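Local structure of type IV pilus biogenesis protein PilB (7B7P) at residues N288-D293 / P317-S322; S294-A299 / V312-P317; S11-M16 / N120-D125. The protein serves as a minor pilin of type IV pili, carrying a metal-binding von Willebrand factor A-like module and playing a direct role in adhesion. One frame throughout, in Å; residues are numbered along the deposited sequence.

Contact 1: residues N288-D293 / P317-S322; sequences NAYLVD and PIYDLS
V292 and Y319 meet in a single backbone bridge, where the chain leaving edge strand 289-291 runs against the loop between strands 311-314 and 332-335, on the von Willebrand factor A-like module. Two hydrogen bonds flank the pair: D320 N gives to L291 O at 3.0 Å, and D293 N gives to I318 O at 2.6 Å. The two bonds bracket this one bridge; the touching parts run 80° apart and no second pair follows. L291 O is approached from above its carbonyl plane by D320 N, over a nearly straight N-H, and the CA of Y319 makes a CH···O contact to the same oxygen. I318 O is likewise shared, lying 3.1 Å from V292 CA.

Beside the bridge the rings of Y290 and Y319 form an offset edge-to-face pair, centroids 6.0 Å apart and planes at 87°, the edge of Y319 toward the face of Y290. The nearest atoms are Y319 CE1 and Y290 CD2, 3.9 Å apart. The CB of Y290 already points toward 317-322, and CG, set between the backbone N and the carbonyl carbon (chi1 55°), itself comes within 4.2 Å of Y319 CE1. CE2 of Y290 also reaches P317 CB. Helix 341-358 backs both tyrosines through N346 and Y350.

On the other flank, D320 CB lies 3.7 Å from L291 CB and close to V292 O. OD1 of D320 accepts from S322 N in an Asx turn, while OD2 is salt-bridged to R331. NH1 of R331 also bonds V292 O, so one guanidinium ties the two segments together. D293 OD1 accepts from the backbone N of R295. The crossing thus rests on two backbone hydrogen bonds and one edge-to-face tyrosine pair, while R331, outside both segments, probably balances the charge of buried D320.

Contact 2: residues S294-A299 / V312-P317; sequences SRALYA and VTFNNP
F314, at the end of strand 311-314, receives L297, the central residue of an inverse gamma turn that follows the 3-10 segment 294-296. CD2 of L297 comes to the ring edge, near the ring plane, 3.7 Å from F314 CE2. L297 starts out pointing away from the strand, and only the end of its side chain returns to it. A296 lies along the same border: its carbonyl O is 4.1 Å from F314 CD2, and its CB is equally far from N316 O.

Further out, Y298 and N316 cross at about a right angle, ring and amide planes 48° apart. The CB of N316 points toward 294-299, and CG lies anti to the backbone N (chi1 168°).

In the next shell N301 bridges the two segments with its side-chain amide, ND2 giving to A296 O and OD1 accepting from N316 N, and V292 and R302 pack on F314. The loop borders the F314 end of strand 311-314 in a four-stranded antiparallel sheet. L297, Y298 and N316 also touch a crystal neighbour, which may influence their poses. Y298 OH gives a weak hydrogen bond of 3.4 Å to N316 OD1, with N316 CB only 3.5 Å from the same hydroxyl.

Contact 3: residues S11-M16 / N120-D125; sequences SIQAEM and NKLGID
L122 packs onto I12 and Q13 of helix 9-27, where the chain approaches strand 124-130, an edge strand of a three-stranded antiparallel sheet. A helix near the N-terminus lying against an antiparallel sheet is the hallmark of the pilin fold, and this contact joins the two far from the von Willebrand factor A-like module. The leucine splits its methyls between successive helix residues: CD1 sits 3.6 Å from I12 CG2, the two side chains crossing at about a right angle, and CD2 lies 3.8 Å from Q13 CG. I12 also packs on L86, M89 and Y115, so L122 is one of several apolar neighbours. CB of L122 in turn is 4.1 Å from M16 SD, one helical turn further on.

At G123 the helix meets bare backbone. The residue adopts phi 112° and psi -150°, a region suited to glycine because a CB there would press on the preceding carbonyl O. M16 packs against G123 CA, with SD at 3.8 Å and CE at 3.7 Å; a CB on G123 would lie 2.8 Å from M16 CE. A bend in the methionine chain (chi3 107°) sets CE there, and the same methyl comes 3.4 Å from L122 O. The end of the Q13 side chain also lies against the G123 backbone.

I124 brings the segment into the strand. Its CD1 approaches M16 O, and I124 also touches M20 of the same helix. Backbone bonds join I124 to L111 of strand 104-112 and L122 to G113 just beyond it. Isoleucine and leucine methyls thus meet at I12, whereas at M16 a flexible thioether lies on peptide backbone, where the fit is probably one of shape and dispersion.

How the contacts relate
Contacts 1 and 2 are neighbours, their centres 9 Å apart, and P317 belongs to both. Along the chain, contact 2 falls between the two halves of contact 1. They touch through V292 CG2, 3.5 Å from F314 CZ, and through a probable hydrogen bond of 3.2 Å between Y290 OH and F314 N. Both reach the same antiparallel sheet, in which strand 332-335 lies between 289-291 and 311-314. Both lie away from the magnesium-binding residues S173 and D284, although D284 comes shortly before 288-293 in sequence. Contact 3 belongs to the other module, across the centre of the chain: its centre is about 69 Å from that of contact 1 and about 77 Å from that of contact 2.

Contact 1: residues N288-D293 / P317-S322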
ATOM      1  N   ASN A 288     -20.174  -6.047  15.864  1.00 53.30           N
ATOM      2  CA  ASN A 288     -21.332  -6.139  16.749  1.00 54.27           C
ATOM      3  C   ASN A 288     -21.147  -5.323  18.020  1.00 57.86           C
ATOM      4  O   ASN A 288     -21.789  -5.633  19.028  1.00 59.19           O
ATOM      5  CB  ASN A 288     -21.628  -7.624  17.151  1.00 54.90           C
ATOM      6  CG  ASN A 288     -20.474  -8.261  17.914  1.00 55.86           C
ATOM      7  OD1 ASN A 288     -19.377  -7.684  18.042  1.00 58.89           O
ATOM      8  ND2 ASN A 288     -20.724  -9.433  18.460  1.00 60.58           N
ATOM      9  N   ALA A 289     -20.254  -4.332  18.023  1.00 59.36           N
ATOM     10  CA  ALA A 289     -20.029  -3.520  19.207  1.00 54.40           C
ATOM     11  C   ALA A 289     -19.534  -2.139  18.783  1.00 55.48           C
ATOM     12  O   ALA A 289     -18.914  -1.978  17.727  1.00 55.94           O
ATOM     13  CB  ALA A 289     -19.033  -4.208  20.162  1.00 55.61           C
ATOM     14  N   TYR A 290     -19.807  -1.145  19.626  1.00 57.20           N
ATOM     15  CA  TYR A 290     -19.367   0.231  19.396  1.00 59.52           C
ATOM     16  C   TYR A 290     -19.368   0.937  20.743  1.00 57.59           C
ATOM     17  O   TYR A 290     -19.974   0.460  21.705  1.00 61.24           O
ATOM     18  CB  TYR A 290     -20.259   0.959  18.364  1.00 53.59           C
ATOM     19  CG  TYR A 290     -21.757   0.932  18.728  1.00 59.84           C
ATOM     20  CD1 TYR A 290     -22.573  -0.133  18.351  1.00 56.84           C
ATOM     21  CD2 TYR A 290     -22.334   1.966  19.466  1.00 55.38           C
ATOM     22  CE1 TYR A 290     -23.921  -0.165  18.698  1.00 61.22           C
ATOM     23  CE2 TYR A 290     -23.658   1.945  19.809  1.00 56.35           C
ATOM     24  CZ  TYR A 290     -24.453   0.882  19.441  1.00 62.75           C
ATOM     25  OH  TYR A 290     -25.788   0.867  19.803  1.00 61.39           O
ATOM     26  N   LEU A 291     -18.644   2.052  20.822  1.00 61.52           N
ATOM     27  CA  LEU A 291     -18.626   2.886  22.020  1.00 57.28           C
ATOM     28  C   LEU A 291     -19.372   4.185  21.759  1.00 60.78           C
ATOM     29  O   LEU A 291     -19.278   4.747  20.667  1.00 58.12           O
ATOM     30  CB  LEU A 291     -17.198   3.193  22.467  1.00 56.18           C
ATOM     31  CG  LEU A 291     -16.487   1.942  22.973  1.00 62.86           C
ATOM     32  CD1 LEU A 291     -15.057   2.224  23.381  1.00 62.88           C
ATOM     33  CD2 LEU A 291     -17.268   1.368  24.118  1.00 59.30           C
ATOM     34  N   VAL A 292     -20.125   4.663  22.760  1.00 61.41           N
ATOM     35  CA  VAL A 292     -20.772   5.960  22.635  1.00 58.13           C
ATOM     36  C   VAL A 292     -20.036   6.977  23.497  1.00 58.67           C
ATOM     37  O   VAL A 292     -19.345   6.653  24.463  1.00 58.50           O
ATOM     38  CB  VAL A 292     -22.282   5.931  22.963  1.00 59.79           C
ATOM     39  CG1 VAL A 292     -23.011   5.038  21.974  1.00 58.01           C
ATOM     40  CG2 VAL A 292     -22.550   5.523  24.425  1.00 54.84           C
ATOM     41  N   ASP A 293     -20.143   8.227  23.081  1.00 65.09           N
ATOM     42  CA  ASP A 293     -19.737   9.364  23.884  1.00 61.94           C
ATOM     43  C   ASP A 293     -20.639   9.462  25.121  1.00 63.84           C
ATOM     44  O   ASP A 293     -21.818   9.081  25.088  1.00 58.90           O
ATOM     45  CB  ASP A 293     -19.843  10.596  22.990  1.00 65.61           C
ATOM     46  CG  ASP A 293     -19.398  11.885  23.644  1.00 68.96           C
ATOM     47  OD1 ASP A 293     -19.675  12.141  24.834  1.00 75.27           O
ATOM     48  OD2 ASP A 293     -18.800  12.682  22.906  1.00 79.37           O
ATOM     49  N   PRO A 317     -27.138   6.832  18.818  1.00 69.26           N
ATOM     50  CA  PRO A 317     -25.724   6.744  19.192  1.00 66.96           C
ATOM     51  C   PRO A 317     -25.003   8.048  18.910  1.00 67.05           C
ATOM     52  O   PRO A 317     -25.189   8.675  17.871  1.00 77.05           O
ATOM     53  CB  PRO A 317     -25.181   5.615  18.308  1.00 65.37           C
ATOM     54  CG  PRO A 317     -26.394   4.958  17.712  1.00 67.34           C
ATOM     55  CD  PRO A 317     -27.449   6.012  17.638  1.00 67.61           C
ATOM     56  N   ILE A 318     -24.172   8.460  19.843  1.00 67.96           N
ATOM     57  CA  ILE A 318     -23.178   9.476  19.576  1.00 60.86           C
ATOM     58  C   ILE A 318     -21.858   8.771  19.797  1.00 63.24           C
ATOM     59  O   ILE A 318     -21.522   8.399  20.932  1.00 61.95           O
ATOM     60  CB  ILE A 318     -23.346  10.703  20.475  1.00 64.84           C
ATOM     61  CG1 ILE A 318     -24.754  11.277  20.276  1.00 66.32           C
ATOM     62  CG2 ILE A 318     -22.294  11.733  20.172  1.00 58.21           C
ATOM     63  CD1 ILE A 318     -25.216  12.157  21.379  1.00 61.56           C
ATOM     64  N   TYR A 319     -21.140   8.524  18.711  1.00 59.59           N
ATOM     65  CA  TYR A 319     -19.961   7.690  18.809  1.00 57.34           C
ATOM     66  C   TYR A 319     -18.895   8.353  19.664  1.00 59.46           C
ATOM     67  O   TYR A 319     -18.752   9.574  19.686  1.00 61.48           O
ATOM     68  CB  TYR A 319     -19.447   7.357  17.415  1.00 59.80           C
ATOM     69  CG  TYR A 319     -20.481   6.520  16.702  1.00 59.76           C
ATOM     70  CD1 TYR A 319     -20.903   5.310  17.240  1.00 56.31           C
ATOM     71  CD2 TYR A 319     -21.070   6.956  15.533  1.00 55.87           C
ATOM     72  CE1 TYR A 319     -21.879   4.556  16.617  1.00 55.93           C
ATOM     73  CE2 TYR A 319     -22.049   6.206  14.891  1.00 55.83           C
ATOM     74  CZ  TYR A 319     -22.445   5.017  15.439  1.00 57.19           C
ATOM     75  OH  TYR A 319     -23.413   4.297  14.806  1.00 61.77           O
ATOM     76  N   ASP A 320     -18.170   7.523  20.404  1.00 58.65           N
ATOM     77  CA  ASP A 320     -16.983   7.945  21.124  1.00 52.16           C
ATOM     78  C   ASP A 320     -15.840   8.194  20.155  1.00 59.65           C
ATOM     79  O   ASP A 320     -15.059   7.285  19.832  1.00 62.02           O
ATOM     80  CB  ASP A 320     -16.583   6.878  22.148  1.00 53.60           C
ATOM     81  CG  ASP A 320     -15.450   7.328  23.057  1.00 53.89           C
ATOM     82  OD1 ASP A 320     -14.989   8.483  22.951  1.00 55.78           O
ATOM     83  OD2 ASP A 320     -14.996   6.502  23.864  1.00 61.97           O
ATOM     84  N   LEU A 321     -15.742   9.428  19.693  1.00 59.50           N
ATOM     85  CA  LEU A 321     -14.672   9.898  18.829  1.00 58.21           C
ATOM     86  C   LEU A 321     -13.601  10.682  19.582  1.00 54.94           C
ATOM     87  O   LEU A 321     -12.893  11.482  18.972  1.00 58.37           O
ATOM     88  CB  LEU A 321     -15.262  10.769  17.732  1.00 57.22           C
ATOM     89  CG  LEU A 321     -16.377  10.061  16.990  1.00 59.55           C
ATOM     90  CD1 LEU A 321     -16.917  11.015  15.917  1.00 53.20           C
ATOM     91  CD2 LEU A 321     -15.807   8.762  16.378  1.00 53.92           C
ATOM     92  N   SER A 322     -13.484  10.503  20.890  1.00 56.38           N
ATOM     93  CA  SER A 322     -12.534  11.327  21.621  1.00 60.19           C
ATOM     94  C   SER A 322     -11.093  10.870  21.349  1.00 62.37           C
ATOM     95  O   SER A 322     -10.825   9.680  21.185  1.00 61.78           O
ATOM     96  CB  SER A 322     -12.805  11.269  23.127  1.00 62.24           C
ATOM     97  OG  SER A 322     -11.665  11.758  23.831  1.00 66.27           O
TER

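Contact 2: residues S294-A299 / V312-P317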
ATOM      1  N   SER A 294     -20.089   9.987  26.222  1.00 62.66           N
ATOM      2  CA  SER A 294     -20.911  10.144  27.433  1.00 68.20           C
ATOM      3  C   SER A 294     -22.169  10.981  27.168  1.00 67.82           C
ATOM      4  O   SER A 294     -23.204  10.774  27.814  1.00 64.88           O
ATOM      5  CB  SER A 294     -20.101  10.770  28.570  1.00 60.84           C
ATOM      6  OG  SER A 294     -19.450  11.966  28.152  1.00 69.59           O
ATOM      7  N   ARG A 295     -22.110  11.907  26.203  1.00 68.30           N
ATOM      8  CA  ARG A 295     -23.283  12.690  25.813  1.00 67.66           C
ATOM      9  C   ARG A 295     -24.501  11.827  25.508  1.00 69.79           C
ATOM     10  O   ARG A 295     -25.637  12.328  25.549  1.00 66.49           O
ATOM     11  CB  ARG A 295     -22.989  13.539  24.562  1.00 69.18           C
ATOM     12  CG  ARG A 295     -22.212  14.851  24.751  1.00 71.76           C
ATOM     13  CD  ARG A 295     -21.682  15.303  23.386  1.00 71.85           C
ATOM     14  NE  ARG A 295     -20.557  16.227  23.448  1.00 70.77           N
ATOM     15  CZ  ARG A 295     -20.666  17.537  23.673  1.00 80.35           C
ATOM     16  NH1 ARG A 295     -21.858  18.109  23.868  1.00 74.16           N
ATOM     17  NH2 ARG A 295     -19.571  18.288  23.705  1.00 83.60           N
ATOM     18  N   ALA A 296     -24.298  10.560  25.147  1.00 70.90           N
ATOM     19  CA  ALA A 296     -25.407   9.706  24.737  1.00 65.53           C
ATOM     20  C   ALA A 296     -26.105   9.045  25.916  1.00 63.83           C
ATOM     21  O   ALA A 296     -27.157   8.426  25.711  1.00 62.88           O
ATOM     22  CB  ALA A 296     -24.925   8.631  23.753  1.00 66.18           C
ATOM     23  N   LEU A 297     -25.558   9.197  27.132  1.00 57.08           N
ATOM     24  CA  LEU A 297     -26.128   8.652  28.370  1.00 65.74           C
ATOM     25  C   LEU A 297     -27.189   9.603  28.934  1.00 69.67           C
ATOM     26  O   LEU A 297     -26.971  10.338  29.898  1.00 74.52           O
ATOM     27  CB  LEU A 297     -25.030   8.406  29.397  1.00 65.96           C
ATOM     28  CG  LEU A 297     -23.888   7.484  28.982  1.00 73.34           C
ATOM     29  CD1 LEU A 297     -23.074   7.039  30.190  1.00 63.11           C
ATOM     30  CD2 LEU A 297     -24.455   6.299  28.227  1.00 67.30           C
ATOM     31  N   TYR A 298     -28.364   9.580  28.318  1.00 69.32           N
ATOM     32  CA  TYR A 298     -29.497  10.370  28.763  1.00 72.25           C
ATOM     33  C   TYR A 298     -30.748   9.508  28.696  1.00 76.65           C
ATOM     34  O   TYR A 298     -30.795   8.512  27.968  1.00 73.48           O
ATOM     35  CB  TYR A 298     -29.682  11.656  27.912  1.00 70.30           C
ATOM     36  CG  TYR A 298     -29.985  11.447  26.428  1.00 68.40           C
ATOM     37  CD1 TYR A 298     -31.294  11.267  25.974  1.00 65.08           C
ATOM     38  CD2 TYR A 298     -28.961  11.447  25.478  1.00 64.48           C
ATOM     39  CE1 TYR A 298     -31.577  11.069  24.622  1.00 63.61           C
ATOM     40  CE2 TYR A 298     -29.232  11.270  24.109  1.00 59.06           C
ATOM     41  CZ  TYR A 298     -30.538  11.069  23.686  1.00 69.15           C
ATOM     42  OH  TYR A 298     -30.808  10.880  22.329  1.00 68.85           O
ATOM     43  N   ALA A 299     -31.749   9.894  29.497  1.00 78.76           N
ATOM     44  CA  ALA A 299     -33.153   9.535  29.298  1.00 78.87           C
ATOM     45  C   ALA A 299     -33.399   8.090  28.905  1.00 84.11           C
ATOM     46  O   ALA A 299     -32.934   7.162  29.572  1.00 92.41           O
ATOM     47  CB  ALA A 299     -33.780  10.418  28.222  1.00 79.11           C
ATOM     48  N   VAL A 312     -27.259  -4.622  24.225  1.00 72.04           N
ATOM     49  CA  VAL A 312     -27.533  -3.278  24.704  1.00 67.67           C
ATOM     50  C   VAL A 312     -27.370  -2.320  23.536  1.00 71.98           C
ATOM     51  O   VAL A 312     -26.330  -2.315  22.867  1.00 68.59           O
ATOM     52  CB  VAL A 312     -26.595  -2.881  25.857  1.00 69.17           C
ATOM     53  CG1 VAL A 312     -26.827  -1.440  26.252  1.00 66.44           C
ATOM     54  CG2 VAL A 312     -26.790  -3.819  27.045  1.00 71.81           C
ATOM     55  N   THR A 313     -28.374  -1.496  23.294  1.00 72.16           N
ATOM     56  CA  THR A 313     -28.318  -0.630  22.137  1.00 67.85           C
ATOM     57  C   THR A 313     -28.675   0.800  22.527  1.00 73.61           C
ATOM     58  O   THR A 313     -29.287   1.061  23.573  1.00 73.14           O
ATOM     59  CB  THR A 313     -29.218  -1.189  21.026  1.00 72.21           C
ATOM     60  OG1 THR A 313     -29.365  -0.219  19.978  1.00 80.33           O
ATOM     61  CG2 THR A 313     -30.574  -1.641  21.592  1.00 68.82           C
ATOM     62  N   PHE A 314     -28.233   1.738  21.697  1.00 70.92           N
ATOM     63  CA  PHE A 314     -28.551   3.147  21.879  1.00 67.25           C
ATOM     64  C   PHE A 314     -29.435   3.591  20.725  1.00 69.21           C
ATOM     65  O   PHE A 314     -29.064   3.417  19.556  1.00 65.62           O
ATOM     66  CB  PHE A 314     -27.287   3.993  21.981  1.00 63.00           C
ATOM     67  CG  PHE A 314     -26.489   3.733  23.239  1.00 65.75           C
ATOM     68  CD1 PHE A 314     -25.583   2.671  23.308  1.00 60.85           C
ATOM     69  CD2 PHE A 314     -26.643   4.549  24.352  1.00 64.04           C
ATOM     70  CE1 PHE A 314     -24.844   2.436  24.481  1.00 59.96           C
ATOM     71  CE2 PHE A 314     -25.906   4.325  25.517  1.00 61.63           C
ATOM     72  CZ  PHE A 314     -25.017   3.266  25.584  1.00 60.80           C
ATOM     73  N   ASN A 315     -30.619   4.128  21.069  1.00 70.84           N
ATOM     74  CA  ASN A 315     -31.553   4.640  20.065  1.00 70.04           C
ATOM     75  C   ASN A 315     -30.902   5.715  19.208  1.00 64.49           C
ATOM     76  O   ASN A 315     -31.035   5.708  17.979  1.00 65.65           O
ATOM     77  CB  ASN A 315     -32.811   5.192  20.741  1.00 69.14           C
ATOM     78  CG  ASN A 315     -33.651   4.110  21.403  1.00 76.92           C
ATOM     79  OD1 ASN A 315     -33.786   3.000  20.873  1.00 76.73           O
ATOM     80  ND2 ASN A 315     -34.231   4.430  22.565  1.00 73.95           N
ATOM     81  N   ASN A 316     -30.188   6.644  19.838  1.00 62.63           N
ATOM     82  CA  ASN A 316     -29.418   7.676  19.141  1.00 68.41           C
ATOM     83  C   ASN A 316     -27.961   7.554  19.562  1.00 67.96           C
ATOM     84  O   ASN A 316     -27.551   8.110  20.591  1.00 68.99           O
ATOM     85  CB  ASN A 316     -29.953   9.080  19.438  1.00 69.91           C
ATOM     86  CG  ASN A 316     -28.986  10.196  18.959  1.00 83.56           C
ATOM     87  OD1 ASN A 316     -28.616  11.097  19.730  1.00 82.54           O
ATOM     88  ND2 ASN A 316     -28.571  10.124  17.684  1.00 83.06           N
ATOM     89  N   PRO A 317     -27.138   6.832  18.818  1.00 69.26           N
ATOM     90  CA  PRO A 317     -25.724   6.744  19.192  1.00 66.96           C
ATOM     91  C   PRO A 317     -25.003   8.048  18.910  1.00 67.05           C
ATOM     92  O   PRO A 317     -25.189   8.675  17.871  1.00 77.05           O
ATOM     93  CB  PRO A 317     -25.181   5.615  18.308  1.00 65.37           C
ATOM     94  CG  PRO A 317     -26.394   4.958  17.712  1.00 67.34           C
ATOM     95  CD  PRO A 317     -27.449   6.012  17.638  1.00 67.61           C
TER

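Contact 3: residues S11-M16 / N120-D125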
ATOM      1  N   SER A  11      21.988   5.552 -43.900  1.00111.64           N
ATOM      2  CA  SER A  11      22.745   5.892 -42.701  1.00110.63           C
ATOM      3  C   SER A  11      21.967   6.746 -41.705  1.00105.25           C
ATOM      4  O   SER A  11      22.447   6.941 -40.585  1.00102.16           O
ATOM      5  CB  SER A  11      24.060   6.593 -43.073  1.00110.69           C
ATOM      6  OG  SER A  11      25.122   5.651 -43.175  1.00115.74           O
ATOM      7  N   ILE A  12      20.792   7.256 -42.082  1.00103.45           N
ATOM      8  CA  ILE A  12      19.849   7.762 -41.086  1.00105.63           C
ATOM      9  C   ILE A  12      19.281   6.609 -40.261  1.00102.59           C
ATOM     10  O   ILE A  12      19.186   6.686 -39.028  1.00 96.17           O
ATOM     11  CB  ILE A  12      18.728   8.565 -41.764  1.00103.39           C
ATOM     12  CG1 ILE A  12      19.302   9.761 -42.519  1.00110.60           C
ATOM     13  CG2 ILE A  12      17.711   9.016 -40.730  1.00104.78           C
ATOM     14  CD1 ILE A  12      18.290  10.825 -42.829  1.00113.32           C
ATOM     15  N   GLN A  13      18.875   5.529 -40.936  1.00101.88           N
ATOM     16  CA  GLN A  13      18.364   4.364 -40.226  1.00 99.46           C
ATOM     17  C   GLN A  13      19.438   3.762 -39.336  1.00 97.09           C
ATOM     18  O   GLN A  13      19.157   3.360 -38.201  1.00 98.65           O
ATOM     19  CB  GLN A  13      17.843   3.328 -41.217  1.00 98.53           C
ATOM     20  CG  GLN A  13      16.488   3.672 -41.800  1.00101.35           C
ATOM     21  CD  GLN A  13      15.344   3.084 -40.995  1.00100.86           C
ATOM     22  OE1 GLN A  13      15.449   2.920 -39.777  1.00 96.09           O
ATOM     23  NE2 GLN A  13      14.238   2.764 -41.674  1.00 99.94           N
ATOM     24  N   ALA A  14      20.677   3.697 -39.830  1.00 97.59           N
ATOM     25  CA  ALA A  14      21.783   3.231 -39.002  1.00 93.54           C
ATOM     26  C   ALA A  14      22.033   4.163 -37.825  1.00 92.09           C
ATOM     27  O   ALA A  14      22.430   3.708 -36.745  1.00 92.29           O
ATOM     28  CB  ALA A  14      23.051   3.095 -39.839  1.00 93.41           C
ATOM     29  N   GLU A  15      21.811   5.465 -38.005  1.00 93.53           N
ATOM     30  CA  GLU A  15      22.025   6.389 -36.899  1.00 97.71           C
ATOM     31  C   GLU A  15      20.942   6.239 -35.842  1.00 94.14           C
ATOM     32  O   GLU A  15      21.237   6.255 -34.640  1.00 92.22           O
ATOM     33  CB  GLU A  15      22.086   7.834 -37.398  1.00 98.77           C
ATOM     34  CG  GLU A  15      22.053   8.876 -36.278  1.00100.60           C
ATOM     35  CD  GLU A  15      23.279   8.840 -35.365  1.00105.89           C
ATOM     36  OE1 GLU A  15      24.218   8.054 -35.628  1.00105.24           O
ATOM     37  OE2 GLU A  15      23.305   9.615 -34.381  1.00107.34           O
ATOM     38  N   MET A  16      19.685   6.080 -36.265  1.00 89.37           N
ATOM     39  CA  MET A  16      18.619   5.865 -35.294  1.00 89.79           C
ATOM     40  C   MET A  16      18.816   4.558 -34.521  1.00 89.31           C
ATOM     41  O   MET A  16      18.655   4.533 -33.295  1.00 85.68           O
ATOM     42  CB  MET A  16      17.269   5.899 -35.992  1.00 87.75           C
ATOM     43  CG  MET A  16      16.845   7.292 -36.342  1.00 86.64           C
ATOM     44  SD  MET A  16      15.618   7.266 -37.653  1.00102.20           S
ATOM     45  CE  MET A  16      14.135   7.695 -36.754  1.00 98.87           C
ATOM     46  N   ASN A 120       8.019   9.573 -45.708  1.00117.91           N
ATOM     47  CA  ASN A 120       8.700   8.299 -45.516  1.00116.49           C
ATOM     48  C   ASN A 120       9.048   8.126 -44.039  1.00116.25           C
ATOM     49  O   ASN A 120       9.923   8.827 -43.516  1.00114.29           O
ATOM     50  CB  ASN A 120       9.955   8.269 -46.380  1.00118.75           C
ATOM     51  CG  ASN A 120      10.272   6.893 -46.900  1.00118.90           C
ATOM     52  OD1 ASN A 120       9.377   6.087 -47.155  1.00122.90           O
ATOM     53  ND2 ASN A 120      11.552   6.618 -47.078  1.00118.62           N
ATOM     54  N   LYS A 121       8.367   7.199 -43.362  1.00113.45           N
ATOM     55  CA  LYS A 121       8.700   6.914 -41.972  1.00110.95           C
ATOM     56  C   LYS A 121      10.049   6.206 -41.895  1.00108.45           C
ATOM     57  O   LYS A 121      10.346   5.308 -42.687  1.00108.13           O
ATOM     58  CB  LYS A 121       7.595   6.078 -41.302  1.00112.98           C
ATOM     59  CG  LYS A 121       7.544   4.577 -41.674  1.00118.16           C
ATOM     60  CD  LYS A 121       8.108   3.683 -40.551  1.00110.70           C
ATOM     61  CE  LYS A 121       8.680   2.368 -41.090  1.00107.85           C
ATOM     62  NZ  LYS A 121       9.651   1.759 -40.136  1.00100.23           N
ATOM     63  N   LEU A 122      10.885   6.643 -40.957  1.00104.48           N
ATOM     64  CA  LEU A 122      12.197   6.058 -40.744  1.00103.62           C
ATOM     65  C   LEU A 122      12.321   5.614 -39.296  1.00101.38           C
ATOM     66  O   LEU A 122      11.656   6.153 -38.410  1.00104.01           O
ATOM     67  CB  LEU A 122      13.321   7.048 -41.069  1.00103.51           C
ATOM     68  CG  LEU A 122      13.602   7.305 -42.545  1.00107.28           C
ATOM     69  CD1 LEU A 122      14.769   8.256 -42.690  1.00108.66           C
ATOM     70  CD2 LEU A 122      13.870   5.999 -43.266  1.00104.90           C
ATOM     71  N   GLY A 123      13.180   4.628 -39.063  1.00 99.95           N
ATOM     72  CA  GLY A 123      13.457   4.192 -37.710  1.00 96.58           C
ATOM     73  C   GLY A 123      12.966   2.800 -37.376  1.00 93.45           C
ATOM     74  O   GLY A 123      12.889   1.924 -38.241  1.00 90.70           O
ATOM     75  N   ILE A 124      12.634   2.590 -36.108  1.00 90.64           N
ATOM     76  CA  ILE A 124      12.209   1.299 -35.598  1.00 84.00           C
ATOM     77  C   ILE A 124      10.836   1.478 -34.973  1.00 88.92           C
ATOM     78  O   ILE A 124      10.693   2.181 -33.961  1.00 85.35           O
ATOM     79  CB  ILE A 124      13.205   0.732 -34.583  1.00 86.48           C
ATOM     80  CG1 ILE A 124      14.624   0.821 -35.151  1.00 88.31           C
ATOM     81  CG2 ILE A 124      12.838  -0.714 -34.228  1.00 78.90           C
ATOM     82  CD1 ILE A 124      15.552   1.690 -34.359  1.00 84.86           C
ATOM     83  N   ASP A 125       9.830   0.836 -35.575  1.00 91.56           N
ATOM     84  CA  ASP A 125       8.469   0.902 -35.050  1.00 92.86           C
ATOM     85  C   ASP A 125       8.400   0.335 -33.642  1.00 87.61           C
ATOM     86  O   ASP A 125       7.724   0.893 -32.767  1.00 92.51           O
ATOM     87  CB  ASP A 125       7.506   0.148 -35.979  1.00 95.13           C
ATOM     88  CG  ASP A 125       6.795   1.072 -36.961  1.00103.64           C
ATOM     89  OD1 ASP A 125       6.515   2.235 -36.578  1.00103.55           O
ATOM     90  OD2 ASP A 125       6.522   0.641 -38.109  1.00 98.22           O
TER